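Local structure of LIP (Serratia marcescens, 4A1R) at residues F14-V20 with F70-Q76; F44-F49 with W106-L110; F49-Q53 with V94-Y98. The protein is a membrane-bound component of the type VI secretion system, probably an outer-membrane lipoprotein of the TssJ family that helps anchor the secretion machinery. One frame throughout, in Å; residues are numbered along the deposited sequence.

Contact 1 joins the two sheets of a beta-sandwich; contacts 2 and 3 fasten helices to one of them. Contact 1 lies at the ends of strands 9-16 and 64-72, one from each sheet, and is partly buried. Contacts 2 and 3 attach the helices 42-46 and 49-60 to the sheet that holds strands 91-96 and 107-111. Their centres lie about 8 Å apart and they share F49. Contact 2 is a surface contact and rests on an arginine that binds backbone carbonyls. Contact 3 is partly buried, with an aliphatic pair inside and a glutamine-glutamate hydrogen bond, the glutamine exposed. Contact 1 bonds a strand end to a turn and packs phenylalanines and a leucine between the sheets.

Contact 1: F14-V20 with F70-Q76; sequences FDADRQV and FFLTPGQ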
loop_
_atom_site.group_PDB
_atom_site.type_symbol
_atom_site.label_atom_id
_atom_site.label_comp_id
_atom_site.label_asym_id
_atom_site.label_seq_id
_atom_site.Cartn_x
_atom_site.Cartn_y
_atom_site.Cartn_z
ATOM N N PHE A 14 -3.472 1.238 8.969
ATOM C CA PHE A 14 -2.127 1.820 9.139
ATOM C C PHE A 14 -1.945 2.312 10.559
ATOM O O PHE A 14 -2.856 2.926 11.147
ATOM C CB PHE A 14 -1.863 2.973 8.138
ATOM C CG PHE A 14 -1.661 2.526 6.734
ATOM C CD1 PHE A 14 -2.755 2.291 5.880
ATOM C CD2 PHE A 14 -0.370 2.324 6.244
ATOM C CE1 PHE A 14 -2.565 1.863 4.584
ATOM C CE2 PHE A 14 -0.173 1.891 4.939
ATOM C CZ PHE A 14 -1.266 1.680 4.100
ATOM N N ASP A 15 -0.783 1.966 11.115
ATOM C CA ASP A 15 -0.220 2.571 12.317
ATOM C C ASP A 15 1.069 3.303 11.891
ATOM O O ASP A 15 1.800 2.805 11.026
ATOM C CB ASP A 15 0.193 1.480 13.338
ATOM C CG ASP A 15 -0.990 0.822 14.040
ATOM O OD1 ASP A 15 -2.163 1.093 13.692
ATOM O OD2 ASP A 15 -0.734 0.033 14.975
ATOM N N ALA A 16 1.347 4.445 12.519
ATOM C CA ALA A 16 2.609 5.164 12.321
ATOM C C ALA A 16 3.310 5.320 13.671
ATOM O O ALA A 16 2.677 5.706 14.657
ATOM C CB ALA A 16 2.375 6.530 11.693
ATOM N N ASP A 17 4.595 4.993 13.710
ATOM C CA ASP A 17 5.429 5.239 14.904
ATOM C C ASP A 17 5.352 6.692 15.324
ATOM O O ASP A 17 5.340 7.604 14.490
ATOM C CB ASP A 17 6.884 4.861 14.623
ATOM C CG ASP A 17 7.112 3.355 14.603
ATOM O OD1 ASP A 17 6.172 2.580 14.922
ATOM O OD2 ASP A 17 8.247 2.936 14.278
ATOM N N ARG A 18 5.324 6.925 16.626
ATOM C CA ARG A 18 5.488 8.275 17.163
ATOM C C ARG A 18 6.663 9.073 16.578
ATOM O O ARG A 18 6.596 10.296 16.479
ATOM C CB ARG A 18 5.601 8.224 18.690
ATOM C CG ARG A 18 4.251 8.157 19.385
ATOM C CD ARG A 18 4.363 8.426 20.882
ATOM N NE ARG A 18 4.275 9.852 21.215
ATOM C CZ ARG A 18 5.302 10.615 21.584
ATOM N NH1 ARG A 18 6.529 10.102 21.679
ATOM N NH2 ARG A 18 5.105 11.899 21.865
ATOM N N GLN A 19 7.724 8.382 16.193
ATOM C CA GLN A 19 8.928 9.042 15.687
ATOM C C GLN A 19 9.064 9.001 14.177
ATOM O O GLN A 19 10.143 9.287 13.652
ATOM C CB GLN A 19 10.193 8.425 16.292
ATOM C CG GLN A 19 10.341 8.566 17.807
ATOM C CD GLN A 19 10.040 9.962 18.321
ATOM O OE1 GLN A 19 10.526 10.967 17.789
ATOM N NE2 GLN A 19 9.239 10.030 19.377
ATOM N N VAL A 20 8.000 8.608 13.479
ATOM C CA VAL A 20 8.105 8.410 12.040
ATOM C C VAL A 20 8.423 9.772 11.407
ATOM O O VAL A 20 7.910 10.830 11.833
ATOM C CB VAL A 20 6.804 7.793 11.431
ATOM C CG1 VAL A 20 5.735 8.859 11.259
ATOM C CG2 VAL A 20 7.090 7.060 10.115
ATOM N N PHE A 70 -3.623 9.308 1.354
ATOM C CA PHE A 70 -4.032 9.964 2.586
ATOM C C PHE A 70 -2.752 10.332 3.308
ATOM O O PHE A 70 -1.661 9.977 2.843
ATOM C CB PHE A 70 -4.902 9.022 3.426
ATOM C CG PHE A 70 -4.190 7.749 3.863
ATOM C CD1 PHE A 70 -4.132 6.633 3.035
ATOM C CD2 PHE A 70 -3.567 7.689 5.099
ATOM C CE1 PHE A 70 -3.489 5.471 3.455
ATOM C CE2 PHE A 70 -2.946 6.534 5.530
ATOM C CZ PHE A 70 -2.898 5.427 4.705
ATOM N N PHE A 71 -2.884 11.106 4.383
ATOM C CA PHE A 71 -1.785 11.398 5.308
ATOM C C PHE A 71 -1.958 10.660 6.630
ATOM O O PHE A 71 -3.081 10.512 7.147
ATOM C CB PHE A 71 -1.705 12.885 5.635
ATOM C CG PHE A 71 -1.063 13.710 4.570
ATOM C CD1 PHE A 71 -1.819 14.205 3.510
ATOM C CD2 PHE A 71 0.299 13.994 4.611
ATOM C CE1 PHE A 71 -1.231 14.975 2.512
ATOM C CE2 PHE A 71 0.885 14.773 3.617
ATOM C CZ PHE A 71 0.126 15.260 2.569
ATOM N N LEU A 72 -0.823 10.267 7.206
ATOM C CA LEU A 72 -0.807 9.525 8.442
ATOM C C LEU A 72 -0.014 10.413 9.418
ATOM O O LEU A 72 1.090 10.854 9.088
ATOM C CB LEU A 72 -0.104 8.199 8.140
ATOM C CG LEU A 72 -0.094 6.980 9.034
ATOM C CD1 LEU A 72 -1.507 6.587 9.439
ATOM C CD2 LEU A 72 0.612 5.881 8.249
ATOM N N THR A 73 -0.601 10.708 10.571
ATOM C CA THR A 73 0.043 11.473 11.672
ATOM C C THR A 73 0.974 10.578 12.519
ATOM O O THR A 73 0.604 9.456 12.853
ATOM C CB THR A 73 -1.036 12.048 12.598
ATOM O OG1 THR A 73 -2.004 12.725 11.794
ATOM C CG2 THR A 73 -0.447 13.027 13.655
ATOM N N PRO A 74 2.172 11.070 12.884
ATOM C CA PRO A 74 3.021 10.288 13.780
ATOM C C PRO A 74 2.231 9.848 15.013
ATOM O O PRO A 74 1.492 10.631 15.582
ATOM C CB PRO A 74 4.101 11.292 14.189
ATOM C CG PRO A 74 4.220 12.176 12.985
ATOM C CD PRO A 74 2.816 12.335 12.493
ATOM N N GLY A 75 2.353 8.590 15.380
ATOM C CA GLY A 75 1.641 8.080 16.558
ATOM C C GLY A 75 0.244 7.564 16.286
ATOM O O GLY A 75 -0.321 6.861 17.123
ATOM N N GLN A 76 -0.317 7.871 15.115
ATOM C CA GLN A 76 -1.693 7.459 14.794
ATOM C C GLN A 76 -1.801 5.936 14.636
ATOM O O GLN A 76 -0.935 5.309 14.054
ATOM C CB GLN A 76 -2.160 8.175 13.531
ATOM C CG GLN A 76 -3.658 8.201 13.288
ATOM C CD GLN A 76 -4.058 9.202 12.212
ATOM O OE1 GLN A 76 -3.355 9.387 11.201
ATOM N NE2 GLN A 76 -5.186 9.864 12.426
HETATM O O HOH W 1 1.102 4.098 16.611
#
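A16 N donates to Q76 O at 2.9 Å, with an N-H...O angle of 165°, and joins the end of strand 14-16 to the turn after strand 70-72. The backbones come closest at R18 and G75, where the CA atoms are 3.9 Å apart. G75 N adds two weak bonds, to A16 O and to D17 O. D15 CA also makes a CA-H...O contact with Q76 O, so that oxygen is approached by two neighbouring residues. G75 sits in a type II turn, T73 to Q76, which faces a type I turn, D17 to V20. A water lies 3.0 Å from A16 O and can bond to it; G75 O is a weaker partner.

The two strands belong to different sheets of the beta-sandwich. Their axes are 8.8 Å apart at an angle of 43°, so the side chains between them fill the space between the layers. F70 turns an edge onto one face of F14, near the rim of that ring. The closest atoms are F70 CZ and F14 CD1, 3.4 Å apart. The planes stand at 62°, an edge-to-face pair. The F70 ring gets there with its CG lying between the backbone N and the carbonyl carbon. I33 of strand 31-38 touches both rings.

Two residues on, L72 points into the same layer. Its CD2 lies 3.8 Å from F14 CB, and its CG packs on A16 CB. A137 of strand 130-138 also touches L72. Between the two turns, V20 crosses P74 at about a right angle, with CG1 4.0 Å from P74 CG. Within its own turn, the extended Q76 side chain brings OE1 to T73 N, which donates to it from above the carbonyl plane. K79 also donates to this OE1.

Contact 2: F44-F49 with W106-L110; sequences FMDADF and WRISL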
loop_
_atom_site.group_PDB
_atom_site.type_symbol
_atom_site.label_atom_id
_atom_site.label_comp_id
_atom_site.label_asym_id
_atom_site.label_seq_id
_atom_site.Cartn_x
_atom_site.Cartn_y
_atom_site.Cartn_z
ATOM N N PHE A 44 6.502 -0.996 -10.931
ATOM C CA PHE A 44 6.349 -0.315 -9.623
ATOM C C PHE A 44 7.578 -0.461 -8.727
ATOM O O PHE A 44 8.015 0.496 -8.088
ATOM C CB PHE A 44 5.098 -0.857 -8.908
ATOM C CG PHE A 44 4.892 -0.317 -7.511
ATOM C CD1 PHE A 44 4.382 0.969 -7.312
ATOM C CD2 PHE A 44 5.164 -1.107 -6.394
ATOM C CE1 PHE A 44 4.169 1.455 -6.034
ATOM C CE2 PHE A 44 4.959 -0.615 -5.116
ATOM C CZ PHE A 44 4.458 0.664 -4.935
ATOM N N MET A 45 8.123 -1.672 -8.665
ATOM C CA MET A 45 9.268 -1.945 -7.817
ATOM C C MET A 45 10.549 -1.408 -8.444
ATOM O O MET A 45 11.536 -1.194 -7.751
ATOM C CB MET A 45 9.386 -3.450 -7.515
ATOM C CG MET A 45 8.263 -3.960 -6.614
ATOM S SD MET A 45 8.033 -3.017 -5.085
ATOM C CE MET A 45 9.487 -3.520 -4.167
ATOM N N ASP A 46 10.505 -1.149 -9.738
ATOM C CA ASP A 46 11.689 -0.672 -10.473
ATOM C C ASP A 46 11.712 0.858 -10.666
ATOM O O ASP A 46 12.767 1.460 -10.831
ATOM C CB ASP A 46 11.760 -1.369 -11.830
ATOM C CG ASP A 46 13.069 -1.096 -12.559
ATOM O OD1 ASP A 46 14.153 -1.307 -11.956
ATOM O OD2 ASP A 46 13.002 -0.642 -13.722
ATOM N N ALA A 47 10.547 1.483 -10.659
ATOM C CA ALA A 47 10.469 2.927 -10.940
ATOM C C ALA A 47 11.226 3.764 -9.889
ATOM O O ALA A 47 11.339 3.352 -8.709
ATOM C CB ALA A 47 9.017 3.358 -11.026
ATOM N N ASP A 48 11.764 4.927 -10.281
ATOM C CA ASP A 48 12.354 5.774 -9.234
ATOM C C ASP A 48 11.331 6.582 -8.456
ATOM O O ASP A 48 10.200 6.747 -8.929
ATOM C CB ASP A 48 13.616 6.560 -9.654
ATOM C CG ASP A 48 13.395 7.517 -10.790
ATOM O OD1 ASP A 48 12.266 7.995 -11.025
ATOM O OD2 ASP A 48 14.408 7.816 -11.454
ATOM N N PHE A 49 11.694 7.040 -7.261
ATOM C CA PHE A 49 10.773 7.796 -6.417
ATOM C C PHE A 49 10.102 8.956 -7.133
ATOM O O PHE A 49 8.872 9.090 -7.076
ATOM C CB PHE A 49 11.457 8.313 -5.166
ATOM C CG PHE A 49 10.519 8.991 -4.202
ATOM C CD1 PHE A 49 9.745 8.231 -3.300
ATOM C CD2 PHE A 49 10.384 10.381 -4.189
ATOM C CE1 PHE A 49 8.883 8.858 -2.399
ATOM C CE2 PHE A 49 9.529 11.012 -3.286
ATOM C CZ PHE A 49 8.773 10.248 -2.388
ATOM N N TRP A 106 10.484 2.798 1.564
ATOM C CA TRP A 106 9.423 3.754 1.213
ATOM C C TRP A 106 8.405 3.171 0.274
ATOM O O TRP A 106 7.393 3.819 -0.038
ATOM C CB TRP A 106 10.021 5.040 0.612
ATOM C CG TRP A 106 10.962 4.864 -0.560
ATOM C CD1 TRP A 106 12.361 4.873 -0.509
ATOM C CD2 TRP A 106 10.637 4.720 -1.994
ATOM N NE1 TRP A 106 12.892 4.741 -1.753
ATOM C CE2 TRP A 106 11.921 4.632 -2.691
ATOM C CE3 TRP A 106 9.449 4.676 -2.748
ATOM C CZ2 TRP A 106 12.001 4.489 -4.074
ATOM C CZ3 TRP A 106 9.548 4.514 -4.140
ATOM C CH2 TRP A 106 10.790 4.413 -4.786
ATOM N N ARG A 107 8.675 1.973 -0.238
ATOM C CA ARG A 107 7.693 1.247 -1.102
ATOM C C ARG A 107 7.593 -0.233 -0.718
ATOM O O ARG A 107 8.629 -0.896 -0.439
ATOM C CB ARG A 107 8.103 1.408 -2.563
ATOM C CG ARG A 107 7.959 0.222 -3.490
ATOM C CD ARG A 107 8.634 0.492 -4.843
ATOM N NE ARG A 107 10.099 0.581 -4.759
ATOM C CZ ARG A 107 10.887 1.075 -5.712
ATOM N NH1 ARG A 107 10.375 1.513 -6.869
ATOM N NH2 ARG A 107 12.202 1.132 -5.510
ATOM N N ILE A 108 6.362 -0.754 -0.686
ATOM C CA ILE A 108 6.154 -2.205 -0.571
ATOM C C ILE A 108 5.084 -2.651 -1.572
ATOM O O ILE A 108 4.200 -1.872 -1.957
ATOM C CB ILE A 108 5.786 -2.683 0.864
ATOM C CG1 ILE A 108 4.401 -2.157 1.311
ATOM C CG2 ILE A 108 6.911 -2.450 1.883
ATOM C CD1 ILE A 108 3.955 -2.584 2.701
ATOM N N SER A 109 5.198 -3.896 -2.013
ATOM C CA SER A 109 4.213 -4.543 -2.883
ATOM C C SER A 109 3.619 -5.731 -2.145
ATOM O O SER A 109 4.352 -6.580 -1.629
ATOM C CB SER A 109 4.891 -5.041 -4.142
ATOM O OG SER A 109 3.918 -5.546 -5.045
ATOM N N LEU A 110 2.296 -5.793 -2.081
ATOM C CA LEU A 110 1.619 -6.916 -1.453
ATOM C C LEU A 110 0.866 -7.728 -2.512
ATOM O O LEU A 110 -0.046 -7.196 -3.163
ATOM C CB LEU A 110 0.639 -6.412 -0.402
ATOM C CG LEU A 110 1.187 -5.495 0.688
ATOM C CD1 LEU A 110 -0.004 -4.851 1.384
ATOM C CD2 LEU A 110 2.101 -6.212 1.689
HETATM O O HOH W 2 13.699 1.724 -7.659
#
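The C-terminal end of helix 42-46 is held to edge strand 107-111 by R107. The strand lies at the border of the antiparallel sheet, and the helix covers its face. R107 NH1 donates to F44 O and to A47 O, each at 2.8 Å. Both carbonyls are met in plane on a lone pair, but both oxygens are tilted out of the guanidinium plane. M45 O lies over one face of the guanidinium, 2.9 Å above its plane, at a poor angle for a bond. W106 CH2 is over the opposite face. A water in the guanidinium plane accepts from R107 NH2 and lies 3.1 Å from A47 O.

The arginine chain, bent at chi3 (68°), runs past two side chains. Its CD lies over a face of F44, 4.2 Å from the ring centroid. M45 SD touches CG and CD from another direction, with SD to CD 3.6 Å. Next door, F49 presents its edge to the face of W106, with the planes at 90°. F49 CD1 is 3.6 Å from W106 CE3, and F49 CB also sits over the indole.

Two carbonyls near the helix end thus find a donor in one NH1. The negative end of the helix dipole would probably favour the positive charge of R107.

Contact 3: F49-Q53 with V94-Y98; sequences FFSLQ and VIAEY
E97 CB lies at the edge of the F49 ring, in its plane; E97 CG meets the ring obliquely. Both carbons are 3.9 Å from F49 CZ. The ring and the carboxylate are steeply turned against each other, and the two side chains cross at about a right angle. I95 CG2 meets the same ring obliquely, 4.3 Å from F49 CE1. L101, from a loop, also touches F49.

The second flat pair is the Q53 amide and the E97 carboxylate, with planes 64° apart. Q53 NE2 donates to E97 OE1 at 3.1 Å, and the N-H...O angle of 168° is nearly straight. The oxygen lies in the amide plane, but NE2 comes from well above the carboxylate plane. Q53 can reach because CG is anti to the backbone N and the chain continues extended. Its CG also lies 3.6 Å from E97 OE2. E97 is likewise extended beyond CG, and K32 and R34 of strand 31-38 touch it.

Deeper in, L52 points at the strand. Its CD1 is 3.9 Å from I95 CD1, and its CB touches the same methyl. A47, from the link between the helices, and V59 of helix 49-60 also touch L52.

E97 is the centre of an inverse gamma turn, with Y98 N bonding weakly to A96 O, near the end of strand 91-96. The axes of helix 49-53 and strand 94-96 are 10.9 Å apart and cross at -109°. This is a helix laid across the outer face of one sheet of a beta-sandwich, an addition to the transthyretin-like core of TssJ-family lipoproteins.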
loop_
_atom_site.group_PDB
_atom_site.type_symbol
_atom_site.label_atom_id
_atom_site.label_comp_id
_atom_site.label_asym_id
_atom_site.label_seq_id
_atom_site.Cartn_x
_atom_site.Cartn_y
_atom_site.Cartn_z
ATOM N N PHE A 49 11.694 7.040 -7.261
ATOM C CA PHE A 49 10.773 7.796 -6.417
ATOM C C PHE A 49 10.102 8.956 -7.133
ATOM O O PHE A 49 8.872 9.090 -7.076
ATOM C CB PHE A 49 11.457 8.313 -5.166
ATOM C CG PHE A 49 10.519 8.991 -4.202
ATOM C CD1 PHE A 49 9.745 8.231 -3.300
ATOM C CD2 PHE A 49 10.384 10.381 -4.189
ATOM C CE1 PHE A 49 8.883 8.858 -2.399
ATOM C CE2 PHE A 49 9.529 11.012 -3.286
ATOM C CZ PHE A 49 8.773 10.248 -2.388
ATOM N N PHE A 50 10.898 9.788 -7.809
ATOM C CA PHE A 50 10.314 10.973 -8.461
ATOM C C PHE A 50 9.230 10.647 -9.481
ATOM O O PHE A 50 8.155 11.265 -9.461
ATOM C CB PHE A 50 11.370 11.838 -9.139
ATOM C CG PHE A 50 10.789 13.101 -9.740
ATOM C CD1 PHE A 50 10.506 14.200 -8.937
ATOM C CD2 PHE A 50 10.471 13.156 -11.080
ATOM C CE1 PHE A 50 9.953 15.352 -9.478
ATOM C CE2 PHE A 50 9.910 14.312 -11.630
ATOM C CZ PHE A 50 9.660 15.402 -10.826
ATOM N N SER A 51 9.518 9.684 -10.359
ATOM C CA SER A 51 8.583 9.228 -11.400
ATOM C C SER A 51 7.228 8.821 -10.848
ATOM O O SER A 51 6.198 9.264 -11.333
ATOM C CB SER A 51 9.178 8.046 -12.161
ATOM O OG SER A 51 10.306 8.472 -12.892
ATOM N N LEU A 52 7.248 7.968 -9.831
ATOM C CA LEU A 52 6.048 7.540 -9.146
ATOM C C LEU A 52 5.321 8.710 -8.498
ATOM O O LEU A 52 4.089 8.805 -8.594
ATOM C CB LEU A 52 6.412 6.494 -8.076
ATOM C CG LEU A 52 6.766 5.085 -8.522
ATOM C CD1 LEU A 52 7.192 4.227 -7.327
ATOM C CD2 LEU A 52 5.588 4.436 -9.258
ATOM N N GLN A 53 6.071 9.596 -7.833
ATOM C CA GLN A 53 5.458 10.728 -7.143
ATOM C C GLN A 53 4.816 11.723 -8.119
ATOM O O GLN A 53 3.700 12.195 -7.894
ATOM C CB GLN A 53 6.486 11.467 -6.298
ATOM C CG GLN A 53 5.919 12.631 -5.491
ATOM C CD GLN A 53 7.027 13.421 -4.823
ATOM O OE1 GLN A 53 7.908 13.952 -5.506
ATOM N NE2 GLN A 53 6.975 13.533 -3.512
ATOM N N VAL A 94 2.300 0.096 -2.024
ATOM C CA VAL A 94 2.128 1.130 -0.999
ATOM C C VAL A 94 3.415 1.950 -1.037
ATOM O O VAL A 94 4.521 1.370 -1.093
ATOM C CB VAL A 94 1.874 0.566 0.424
ATOM C CG1 VAL A 94 1.526 1.690 1.403
ATOM C CG2 VAL A 94 0.764 -0.479 0.423
ATOM N N ILE A 95 3.261 3.277 -1.065
ATOM C CA ILE A 95 4.376 4.243 -1.094
ATOM C C ILE A 95 4.223 5.151 0.134
ATOM O O ILE A 95 3.118 5.604 0.449
ATOM C CB ILE A 95 4.329 5.138 -2.384
ATOM C CG1 ILE A 95 4.468 4.293 -3.647
ATOM C CG2 ILE A 95 5.427 6.229 -2.367
ATOM C CD1 ILE A 95 4.233 5.031 -4.949
ATOM N N ALA A 96 5.315 5.420 0.843
ATOM C CA ALA A 96 5.277 6.342 2.000
ATOM C C ALA A 96 6.291 7.435 1.649
ATOM O O ALA A 96 7.458 7.125 1.453
ATOM C CB ALA A 96 5.748 5.642 3.257
ATOM N N GLU A 97 5.852 8.683 1.552
ATOM C CA GLU A 97 6.756 9.762 1.061
ATOM C C GLU A 97 7.556 10.367 2.240
ATOM O O GLU A 97 7.306 11.503 2.689
ATOM C CB GLU A 97 5.957 10.826 0.295
ATOM C CG GLU A 97 5.154 10.240 -0.885
ATOM C CD GLU A 97 4.606 11.275 -1.881
ATOM O OE1 GLU A 97 4.713 12.482 -1.618
ATOM O OE2 GLU A 97 4.065 10.850 -2.936
ATOM N N TYR A 98 8.474 9.572 2.791
ATOM C CA TYR A 98 9.371 10.054 3.845
ATOM C C TYR A 98 10.155 11.285 3.352
ATOM O O TYR A 98 10.598 11.309 2.202
ATOM C CB TYR A 98 10.405 8.978 4.204
ATOM C CG TYR A 98 9.825 7.796 4.973
ATOM C CD1 TYR A 98 9.732 7.825 6.367
ATOM C CD2 TYR A 98 9.364 6.672 4.297
ATOM C CE1 TYR A 98 9.222 6.748 7.067
ATOM C CE2 TYR A 98 8.831 5.598 4.990
ATOM C CZ TYR A 98 8.751 5.645 6.376
ATOM O OH TYR A 98 8.220 4.569 7.076
#